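Local atomic coordinates of putative membrane protein COG4129 (Clostridium difficile, PDB entry 3KMI), a protein that is of unproven function but probably exports aromatic acids across the cell membrane, and is seen here as its all-helical C-terminal domain. Residues A[113-118]-A[126-131]; A[96-101]-A[155-160]; A[50-55]-A[79-84]. All blocks are in the same frame, centred on the assembly; numbering follows the deposited sequence. Where two conformers were deposited one is given.

Contact 1. Residues A[113-118]-A[126-131]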
loop_
_atom_site.group_PDB
_atom_site.type_symbol
_atom_site.label_atom_id
_atom_site.label_comp_id
_atom_site.label_asym_id
_atom_site.label_seq_id
_atom_site.Cartn_x
_atom_site.Cartn_y
_atom_site.Cartn_z
ATOM N N HIS A 113 13.430 -12.984 1.727
ATOM C CA HIS A 113 14.377 -13.735 0.867
ATOM C C HIS A 113 13.717 -14.905 0.166
ATOM O O HIS A 113 13.963 -15.154 -1.019
ATOM C CB HIS A 113 15.579 -14.272 1.654
ATOM C CG HIS A 113 16.662 -13.259 1.878
ATOM N ND1 HIS A 113 17.097 -12.900 3.134
ATOM C CD2 HIS A 113 17.420 -12.548 1.007
ATOM C CE1 HIS A 113 18.049 -11.988 3.031
ATOM N NE2 HIS A 113 18.259 -11.750 1.751
ATOM N N LYS A 114 12.906 -15.645 0.907
ATOM C CA LYS A 114 12.219 -16.793 0.361
ATOM C C LYS A 114 11.353 -16.313 -0.789
ATOM O O LYS A 114 11.358 -16.891 -1.890
ATOM C CB LYS A 114 11.389 -17.505 1.435
ATOM C CG LYS A 114 10.582 -18.698 0.922
ATOM C CD LYS A 114 9.803 -19.317 2.059
ATOM C CE LYS A 114 9.099 -20.616 1.684
ATOM N NZ LYS A 114 8.451 -21.164 2.921
ATOM N N ILE A 115 10.609 -15.254 -0.543
ATOM C CA ILE A 115 9.751 -14.670 -1.585
ATOM C C ILE A 115 10.608 -14.241 -2.805
ATOM O O ILE A 115 10.279 -14.540 -3.964
ATOM C CB ILE A 115 8.910 -13.468 -1.062
ATOM C CG1 ILE A 115 7.913 -13.893 0.047
ATOM C CG2 ILE A 115 8.196 -12.777 -2.262
ATOM C CD1 ILE A 115 7.165 -12.693 0.750
ATOM N N GLY A 116 11.681 -13.517 -2.552
ATOM C CA GLY A 116 12.496 -13.008 -3.637
ATOM C C GLY A 116 13.068 -14.095 -4.534
ATOM O O GLY A 116 13.255 -13.873 -5.737
ATOM N N TYR A 117 13.359 -15.272 -3.971
ATOM C CA TYR A 117 14.049 -16.353 -4.722
ATOM C C TYR A 117 13.178 -17.482 -5.238
ATOM O O TYR A 117 13.678 -18.371 -5.951
ATOM C CB TYR A 117 15.199 -16.955 -3.878
ATOM C CG TYR A 117 16.378 -16.012 -3.798
ATOM C CD1 TYR A 117 17.238 -15.857 -4.893
ATOM C CD2 TYR A 117 16.611 -15.256 -2.670
ATOM C CE1 TYR A 117 18.299 -14.974 -4.853
ATOM C CE2 TYR A 117 17.679 -14.385 -2.622
ATOM C CZ TYR A 117 18.504 -14.250 -3.709
ATOM O OH TYR A 117 19.584 -13.398 -3.639
ATOM N N THR A 118 11.897 -17.467 -4.866
ATOM C CA THR A 118 11.006 -18.553 -5.231
ATOM C C THR A 118 10.255 -18.217 -6.514
ATOM O O THR A 118 9.532 -17.211 -6.588
ATOM C CB THR A 118 9.995 -18.888 -4.077
ATOM O OG1 THR A 118 10.717 -19.227 -2.880
ATOM C CG2 THR A 118 9.092 -20.076 -4.455
ATOM N N ASN A 126 -0.496 -18.899 -2.799
ATOM C CA ASN A 126 -1.319 -19.396 -1.701
ATOM C C ASN A 126 -0.498 -19.867 -0.500
ATOM O O ASN A 126 -0.805 -19.492 0.631
ATOM C CB ASN A 126 -2.207 -20.521 -2.196
ATOM C CG ASN A 126 -3.323 -20.038 -3.077
ATOM O OD1 ASN A 126 -3.650 -18.844 -3.120
ATOM N ND2 ASN A 126 -3.945 -20.970 -3.771
ATOM N N LEU A 127 0.562 -20.657 -0.746
ATOM C CA LEU A 127 1.445 -21.092 0.324
ATOM C C LEU A 127 2.052 -19.894 1.033
ATOM O O LEU A 127 2.043 -19.811 2.252
ATOM C CB LEU A 127 2.554 -22.023 -0.202
ATOM C CG LEU A 127 2.051 -23.421 -0.610
ATOM C CD1 LEU A 127 3.197 -24.207 -1.198
ATOM C CD2 LEU A 127 1.416 -24.208 0.535
ATOM N N LEU A 128 2.593 -18.963 0.262
ATOM C CA LEU A 128 3.286 -17.805 0.853
ATOM C C LEU A 128 2.299 -16.910 1.642
ATOM O O LEU A 128 2.618 -16.410 2.734
ATOM C CB LEU A 128 4.036 -17.024 -0.241
ATOM C CG LEU A 128 5.169 -17.811 -0.936
ATOM C CD1 LEU A 128 5.749 -17.012 -2.086
ATOM C CD2 LEU A 128 6.273 -18.163 0.108
ATOM N N LEU A 129 1.084 -16.770 1.119
ATOM C CA LEU A 129 0.052 -16.030 1.849
ATOM C C LEU A 129 -0.319 -16.700 3.192
ATOM O O LEU A 129 -0.449 -16.005 4.203
ATOM C CB LEU A 129 -1.181 -15.757 0.961
ATOM C CG LEU A 129 -1.003 -14.727 -0.166
ATOM C CD1 LEU A 129 -2.007 -14.967 -1.297
ATOM C CD2 LEU A 129 -1.091 -13.299 0.374
ATOM N N GLU A 130 -0.491 -18.029 3.195
ATOM C CA GLU A 130 -0.690 -18.789 4.449
ATOM C C GLU A 130 0.462 -18.550 5.434
ATOM O O GLU A 130 0.237 -18.311 6.630
ATOM C CB GLU A 130 -0.800 -20.299 4.190
ATOM C CG GLU A 130 -2.054 -20.767 3.465
ATOM C CD GLU A 130 -1.897 -22.173 2.892
ATOM O OE1 GLU A 130 -1.934 -22.320 1.646
ATOM O OE2 GLU A 130 -1.707 -23.130 3.681
ATOM N N GLU A 131 1.694 -18.609 4.919
ATOM C CA GLU A 131 2.897 -18.437 5.759
ATOM C C GLU A 131 2.905 -17.043 6.353
ATOM O O GLU A 131 3.206 -16.865 7.540
ATOM C CB GLU A 131 4.188 -18.703 4.975
ATOM C CG GLU A 131 5.486 -18.553 5.794
ATOM C CD GLU A 131 6.769 -18.979 5.013
ATOM O OE1 GLU A 131 6.652 -19.453 3.858
ATOM O OE2 GLU A 131 7.895 -18.843 5.570
#

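Contact 2. Residues A[96-101]-A[155-160]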
loop_
_atom_site.group_PDB
_atom_site.type_symbol
_atom_site.label_atom_id
_atom_site.label_comp_id
_atom_site.label_asym_id
_atom_site.label_seq_id
_atom_site.Cartn_x
_atom_site.Cartn_y
_atom_site.Cartn_z
ATOM N N SER A 96 13.805 1.004 6.975
ATOM C CA SER A 96 14.798 2.038 7.276
ATOM C C SER A 96 14.513 2.740 8.614
ATOM O O SER A 96 15.345 3.491 9.117
ATOM C CB SER A 96 14.943 3.048 6.131
ATOM O OG SER A 96 13.797 3.862 5.998
ATOM N N GLN A 97 13.350 2.471 9.198
ATOM C CA GLN A 97 13.027 2.976 10.543
ATOM C C GLN A 97 13.385 2.013 11.686
ATOM O O GLN A 97 13.393 2.422 12.833
ATOM C CB GLN A 97 11.554 3.373 10.629
ATOM C CG GLN A 97 11.211 4.610 9.815
ATOM C CD GLN A 97 9.701 4.842 9.749
ATOM O OE1 GLN A 97 9.112 4.766 8.691
ATOM N NE2 GLN A 97 9.086 5.103 10.890
ATOM N N LEU A 98 13.668 0.744 11.390
ATOM C CA LEU A 98 13.996 -0.230 12.468
ATOM C C LEU A 98 15.201 0.204 13.296
ATOM O O LEU A 98 16.198 0.652 12.737
ATOM C CB LEU A 98 14.230 -1.638 11.895
ATOM C CG LEU A 98 12.983 -2.336 11.327
ATOM C CD1 LEU A 98 13.359 -3.492 10.443
ATOM C CD2 LEU A 98 12.023 -2.825 12.401
ATOM N N ASN A 99 15.083 0.047 14.620
ATOM C CA ASN A 99 16.104 0.411 15.634
ATOM C C ASN A 99 16.961 -0.784 16.082
ATOM O O ASN A 99 17.995 -0.605 16.747
ATOM C CB ASN A 99 15.428 0.937 16.922
ATOM C CG ASN A 99 14.696 2.243 16.740
ATOM O OD1 ASN A 99 13.716 2.329 15.999
ATOM N ND2 ASN A 99 15.138 3.272 17.467
ATOM N N SER A 100 16.520 -1.996 15.749
ATOM C CA SER A 100 17.042 -3.236 16.361
ATOM C C SER A 100 16.696 -4.337 15.331
ATOM O O SER A 100 15.819 -4.122 14.493
ATOM C CB SER A 100 16.271 -3.462 17.666
ATOM O OG SER A 100 16.760 -4.542 18.437
ATOM N N THR A 101 17.343 -5.493 15.394
ATOM C CA THR A 101 16.922 -6.630 14.577
ATOM C C THR A 101 16.566 -7.797 15.489
ATOM O O THR A 101 17.382 -8.714 15.643
ATOM C CB THR A 101 18.029 -7.079 13.590
ATOM O OG1 THR A 101 18.560 -5.934 12.926
ATOM C CG2 THR A 101 17.482 -8.054 12.529
ATOM N N ALA A 155 5.532 -2.547 15.679
ATOM C CA ALA A 155 4.603 -1.948 14.740
ATOM C C ALA A 155 5.180 -1.816 13.347
ATOM O O ALA A 155 4.476 -2.083 12.381
ATOM C CB ALA A 155 4.059 -0.588 15.267
ATOM N N ILE A 156 6.447 -1.420 13.219
ATOM C CA ILE A 156 7.081 -1.360 11.890
ATOM C C ILE A 156 7.059 -2.729 11.208
ATOM O O ILE A 156 6.782 -2.841 10.009
ATOM C CB ILE A 156 8.555 -0.895 11.960
ATOM C CG1 ILE A 156 8.625 0.584 12.287
ATOM C CG2 ILE A 156 9.257 -1.128 10.653
ATOM C CD1 ILE A 156 10.048 1.014 12.663
ATOM N N LEU A 157 7.354 -3.771 11.977
ATOM C CA LEU A 157 7.416 -5.112 11.429
ATOM C C LEU A 157 6.018 -5.525 10.995
ATOM O O LEU A 157 5.861 -6.185 9.997
ATOM C CB LEU A 157 7.982 -6.113 12.476
ATOM C CG LEU A 157 9.428 -5.913 12.950
ATOM C CD1 LEU A 157 9.871 -6.898 14.097
ATOM C CD2 LEU A 157 10.397 -6.051 11.779
ATOM N N PHE A 158 5.000 -5.129 11.737
ATOM C CA PHE A 158 3.643 -5.511 11.352
ATOM C C PHE A 158 3.167 -4.773 10.088
ATOM O O PHE A 158 2.420 -5.334 9.275
ATOM C CB PHE A 158 2.655 -5.293 12.502
ATOM C CG PHE A 158 1.381 -6.061 12.341
ATOM C CD1 PHE A 158 1.317 -7.401 12.705
ATOM C CD2 PHE A 158 0.257 -5.460 11.812
ATOM C CE1 PHE A 158 0.155 -8.124 12.545
ATOM C CE2 PHE A 158 -0.918 -6.173 11.651
ATOM C CZ PHE A 158 -0.970 -7.509 12.025
ATOM N N LEU A 159 3.603 -3.525 9.930
ATOM C CA LEU A 159 3.285 -2.752 8.710
ATOM C C LEU A 159 3.942 -3.362 7.473
ATOM O O LEU A 159 3.378 -3.280 6.353
ATOM C CB LEU A 159 3.684 -1.271 8.849
ATOM C CG LEU A 159 2.929 -0.394 9.857
ATOM C CD1 LEU A 159 3.825 0.708 10.384
ATOM C CD2 LEU A 159 1.667 0.142 9.260
ATOM N N CYS A 160 5.130 -3.935 7.677
ATOM C CA CYS A 160 5.794 -4.732 6.610
ATOM C C CYS A 160 4.931 -5.903 6.116
ATOM O O CYS A 160 4.810 -6.114 4.911
ATOM C CB CYS A 160 7.142 -5.222 7.077
ATOM S SG CYS A 160 8.330 -3.873 7.165
#

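Contact 3. Residues A[50-55]-A[79-84]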
loop_
_atom_site.group_PDB
_atom_site.type_symbol
_atom_site.label_atom_id
_atom_site.label_comp_id
_atom_site.label_asym_id
_atom_site.label_seq_id
_atom_site.Cartn_x
_atom_site.Cartn_y
_atom_site.Cartn_z
ATOM N N SER A 50 13.914 2.940 -14.242
ATOM C CA SER A 50 14.309 3.293 -15.627
ATOM C C SER A 50 13.731 2.269 -16.641
ATOM O O SER A 50 13.318 2.640 -17.756
ATOM C CB SER A 50 15.821 3.412 -15.769
ATOM O OG SER A 50 16.320 4.401 -14.906
ATOM N N LEU A 51 13.703 0.997 -16.259
ATOM C CA LEU A 51 13.055 -0.051 -17.095
ATOM C C LEU A 51 11.539 0.046 -17.188
ATOM O O LEU A 51 10.917 -0.297 -18.242
ATOM C CB LEU A 51 13.420 -1.471 -16.600
ATOM C CG LEU A 51 13.014 -2.593 -17.592
ATOM C CD1 LEU A 51 13.526 -2.387 -18.989
ATOM C CD2 LEU A 51 13.444 -3.995 -17.115
ATOM N N ILE A 52 10.910 0.461 -16.092
ATOM C CA ILE A 52 9.473 0.693 -16.119
ATOM C C ILE A 52 9.202 1.824 -17.097
ATOM O O ILE A 52 8.280 1.733 -17.930
ATOM C CB ILE A 52 8.931 1.104 -14.701
ATOM C CG1 ILE A 52 8.818 -0.143 -13.811
ATOM C CG2 ILE A 52 7.583 1.871 -14.857
ATOM C CD1 ILE A 52 8.686 0.149 -12.248
ATOM N N ASP A 53 10.041 2.872 -17.049
ATOM C CA ASP A 53 9.815 4.030 -17.937
ATOM C C ASP A 53 10.076 3.701 -19.399
ATOM O O ASP A 53 9.315 4.109 -20.261
ATOM C CB ASP A 53 10.687 5.237 -17.563
ATOM C CG ASP A 53 10.281 5.870 -16.230
ATOM O OD1 ASP A 53 9.127 5.697 -15.764
ATOM O OD2 ASP A 53 11.145 6.530 -15.633
ATOM N N SER A 54 11.187 3.026 -19.681
ATOM C CA SER A 54 11.475 2.685 -21.062
ATOM C C SER A 54 10.433 1.704 -21.623
ATOM O O SER A 54 10.049 1.792 -22.804
ATOM C CB SER A 54 12.914 2.210 -21.258
ATOM O OG SER A 54 13.249 1.120 -20.429
ATOM N N SER A 55 9.957 0.786 -20.790
ATOM C CA SER A 55 9.007 -0.192 -21.265
ATOM C C SER A 55 7.711 0.480 -21.624
ATOM O O SER A 55 7.125 0.184 -22.666
ATOM C CB SER A 55 8.815 -1.299 -20.233
ATOM O OG SER A 55 10.071 -1.937 -20.043
ATOM N N ASP A 79 0.930 -1.911 -14.884
ATOM C CA ASP A 79 0.261 -1.371 -13.678
ATOM C C ASP A 79 0.566 -2.213 -12.429
ATOM O O ASP A 79 0.730 -1.670 -11.344
ATOM C CB ASP A 79 -1.238 -1.158 -13.875
ATOM C CG ASP A 79 -1.542 -0.006 -14.792
ATOM O OD1 ASP A 79 -0.804 1.004 -14.800
ATOM O OD2 ASP A 79 -2.540 -0.084 -15.502
ATOM N N ILE A 80 0.625 -3.532 -12.584
ATOM C CA ILE A 80 1.023 -4.425 -11.491
ATOM C C ILE A 80 2.488 -4.181 -11.076
ATOM O O ILE A 80 2.817 -4.077 -9.877
ATOM C CB ILE A 80 0.856 -5.898 -11.880
ATOM C CG1 ILE A 80 -0.601 -6.187 -12.286
ATOM C CG2 ILE A 80 1.296 -6.803 -10.747
ATOM C CD1 ILE A 80 -0.765 -7.591 -12.980
ATOM N N ILE A 81 3.362 -4.058 -12.056
ATOM C CA ILE A 81 4.775 -3.769 -11.740
ATOM C C ILE A 81 4.929 -2.414 -11.018
ATOM O O ILE A 81 5.698 -2.280 -10.057
ATOM C CB ILE A 81 5.647 -3.852 -13.004
ATOM C CG1 ILE A 81 5.547 -5.259 -13.623
ATOM C CG2 ILE A 81 7.114 -3.444 -12.728
ATOM C CD1 ILE A 81 6.209 -6.378 -12.778
ATOM N N LYS A 82 4.219 -1.407 -11.493
ATOM C CA LYS A 82 4.250 -0.100 -10.824
ATOM C C LYS A 82 3.744 -0.193 -9.374
ATOM O O LYS A 82 4.348 0.409 -8.464
ATOM C CB LYS A 82 3.410 0.883 -11.616
ATOM C CG LYS A 82 4.162 1.468 -12.801
ATOM C CD LYS A 82 3.150 2.151 -13.757
ATOM C CE LYS A 82 2.514 3.315 -13.075
ATOM N NZ LYS A 82 1.363 3.851 -13.828
ATOM N N SER A 83 2.664 -0.947 -9.171
ATOM C CA SER A 83 2.139 -1.262 -7.825
ATOM C C SER A 83 3.164 -1.987 -6.920
ATOM O O SER A 83 3.263 -1.707 -5.713
ATOM C CB SER A 83 0.914 -2.142 -7.961
ATOM O OG SER A 83 -0.214 -1.377 -8.288
ATOM N N GLN A 84 3.905 -2.925 -7.504
ATOM C CA GLN A 84 4.986 -3.635 -6.769
ATOM C C GLN A 84 6.090 -2.657 -6.415
ATOM O O GLN A 84 6.614 -2.727 -5.326
ATOM C CB GLN A 84 5.606 -4.785 -7.580
ATOM C CG GLN A 84 4.595 -5.906 -7.964
ATOM C CD GLN A 84 4.104 -6.666 -6.721
ATOM O OE1 GLN A 84 3.500 -6.078 -5.814
ATOM N NE2 GLN A 84 4.360 -7.968 -6.679
#

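Contact 1. Residues A[113-118]-A[126-131]
Ile115 and Leu128 lie at the closest backbone approach of an antiparallel helix pair, the axes of helix 113-117 and helix 126-131 passing 11.7 Å apart at 171°. That separation is wide for packed helices, and long side chains bridge it. Lys114 reaches across fully extended, with CG set anti to its own N (chi1 178°), and Glu131, equally stretched, comes from the opposite direction. Lys114 NZ meets Glu131 OE1 at 2.7 Å, a hydrogen-bonded salt bridge that uses the syn side of the carboxylate and lies 24° out of its plane. Lys114 CE runs 4.1 Å from Leu128 CD2, so the lysine's methylenes brush a leucine methyl, crossing it at a slant. The other methyl, Leu128 CD1, faces Ile115 CG1 at a looser 4.4 Å. Helix 103-117 ends here, Thr118 being the first residue to leave helical angles, and Thr118 OG1 donates to Lys114 O at 2.6 Å from above the carbonyl plane. The pair forms a helical hairpin whose Lys114 side is open to solvent, with Glu131 partly so. Phe111, earlier on helix 103-117, touches Leu128 and Glu131. On the buried side, Leu168 of helix 148-176 touches Ile115 and Leu128, and Leu25 of helix 7-33 touches Ile115.

Contact 2. Residues A[96-101]-A[155-160]
Leu98, in the loop joining helix 68-95 to helix 103-117 of this helical bundle, packs against Ile156 and Leu157 of helix 148-176. The contact between the two segments is apolar and buries 204 Å² in all. Leu98 CA and Ile156 CA, the nearest pair, are 7.0 Å apart. One methyl does most of the work: Leu98 CD2 sits over the gap between the two helix residues, 3.7 Å from Ile156 CG2 and 3.7 Å from Leu157 CD2. Leu98 and Leu157 cross at about a right angle, whereas Leu98 meets Ile156 at a slant. Leu157 continues inward to Ala105 and Leu108 of helix 103-117, which ties the loop residue to the bundle interior.

Polar support comes from the backbone: Asn99 N donates to Asn153 OD1, two residues before Ala155 on helix 148-176. Helix residues that do not meet the loop reach the second subunit: Ala155 packs on Phe158 of the second subunit, and Leu159 on Tyr94 of the second subunit.

Toward exposed Gln97, the buried Ile156 carries CG1 anti to its carbonyl carbon (chi1 -72°) and extends onward (chi2 168°), a shape that brings Ile156 CD1 to 3.5 Å from Gln97 CB.

Contact 3. Residues A[50-55]-A[79-84]
Helix-on-helix packing inside the bundle joins Ile52, on helix 41-61, to Ile81 and Lys82, on helix 68-95, two helices consecutive in the chain. The nearest alpha carbons, Ile52 CA and Lys82 CA, are 7.5 Å apart, and the two segments together bury 121 Å², a small patch with a single isoleucine on one side.

Ile52 points at the other helix and divides its branches between two neighbours. Its longer branch goes to Ile81: Ile52 CG1 lies 3.9 Å from Ile81 CG2, with Ile52 CD1 at 4.0 Å from the same methyl. Its shorter branch goes to the lysine, Ile52 CG2 resting 4.0 Å from Lys82 CG. Ile81 offers CG2 because that methyl is anti to the backbone N, while its CG1 branch (chi2 -69°) folds away from Ile52. Beyond the segments, Leu17 of helix 7-33, together with Met78 and Arg85 of helix 68-95, also touches Ile52.

On helix 41-61, Ser55 OG donates to Leu51 O at 2.6 Å, tilted 22° from the carbonyl plane. Leu51 O also accepts from Ser55 N, so two donors of one residue grip this carbonyl oxygen and satisfy the hydroxyl of a buried serine within its own helix.

The chain of Lys82 bends at chi3 (65°), carrying the ammonium away from Ile52. Within the segment, Lys82 NZ has a long salt bridge of 3.7 Å to Asp79 OD1; its stronger partner is Asp79 OD2 of the second subunit, in a salt bridge, while this chain's own Asp79 OD2 is hydrogen-bonded to Tyr60 OH of the second subunit. The lysine works as an amphipathic group: its methylene packs on Ile52 within the subunit, while its charge is paired at the dimer interface, which probably favours the ionised form of both Lys82 and Asp79.

Overall arrangement
The three contacts lie in separate parts of one helical domain. Contacts 1 and 3 have centres about 22 Å apart, on opposite sides of the chain's centre; contacts 2 and 3, also on opposite sides, are about 26 Å apart between centres. Contacts 1 and 2 lie closer, about 19 Å between centres, and none of the three touches another: the nearest atoms are about 8 Å apart for contact 1 with either of the others. In chain order 50-55/79-84 comes first; 113-118/126-131 falls in sequence between 96-101 and 155-160. Helix 148-176 supplies one segment of contact 2 and touches residues of contacts 1 and 3. Contacts 2 and 3 also reach the second subunit, whereas contact 1 does not.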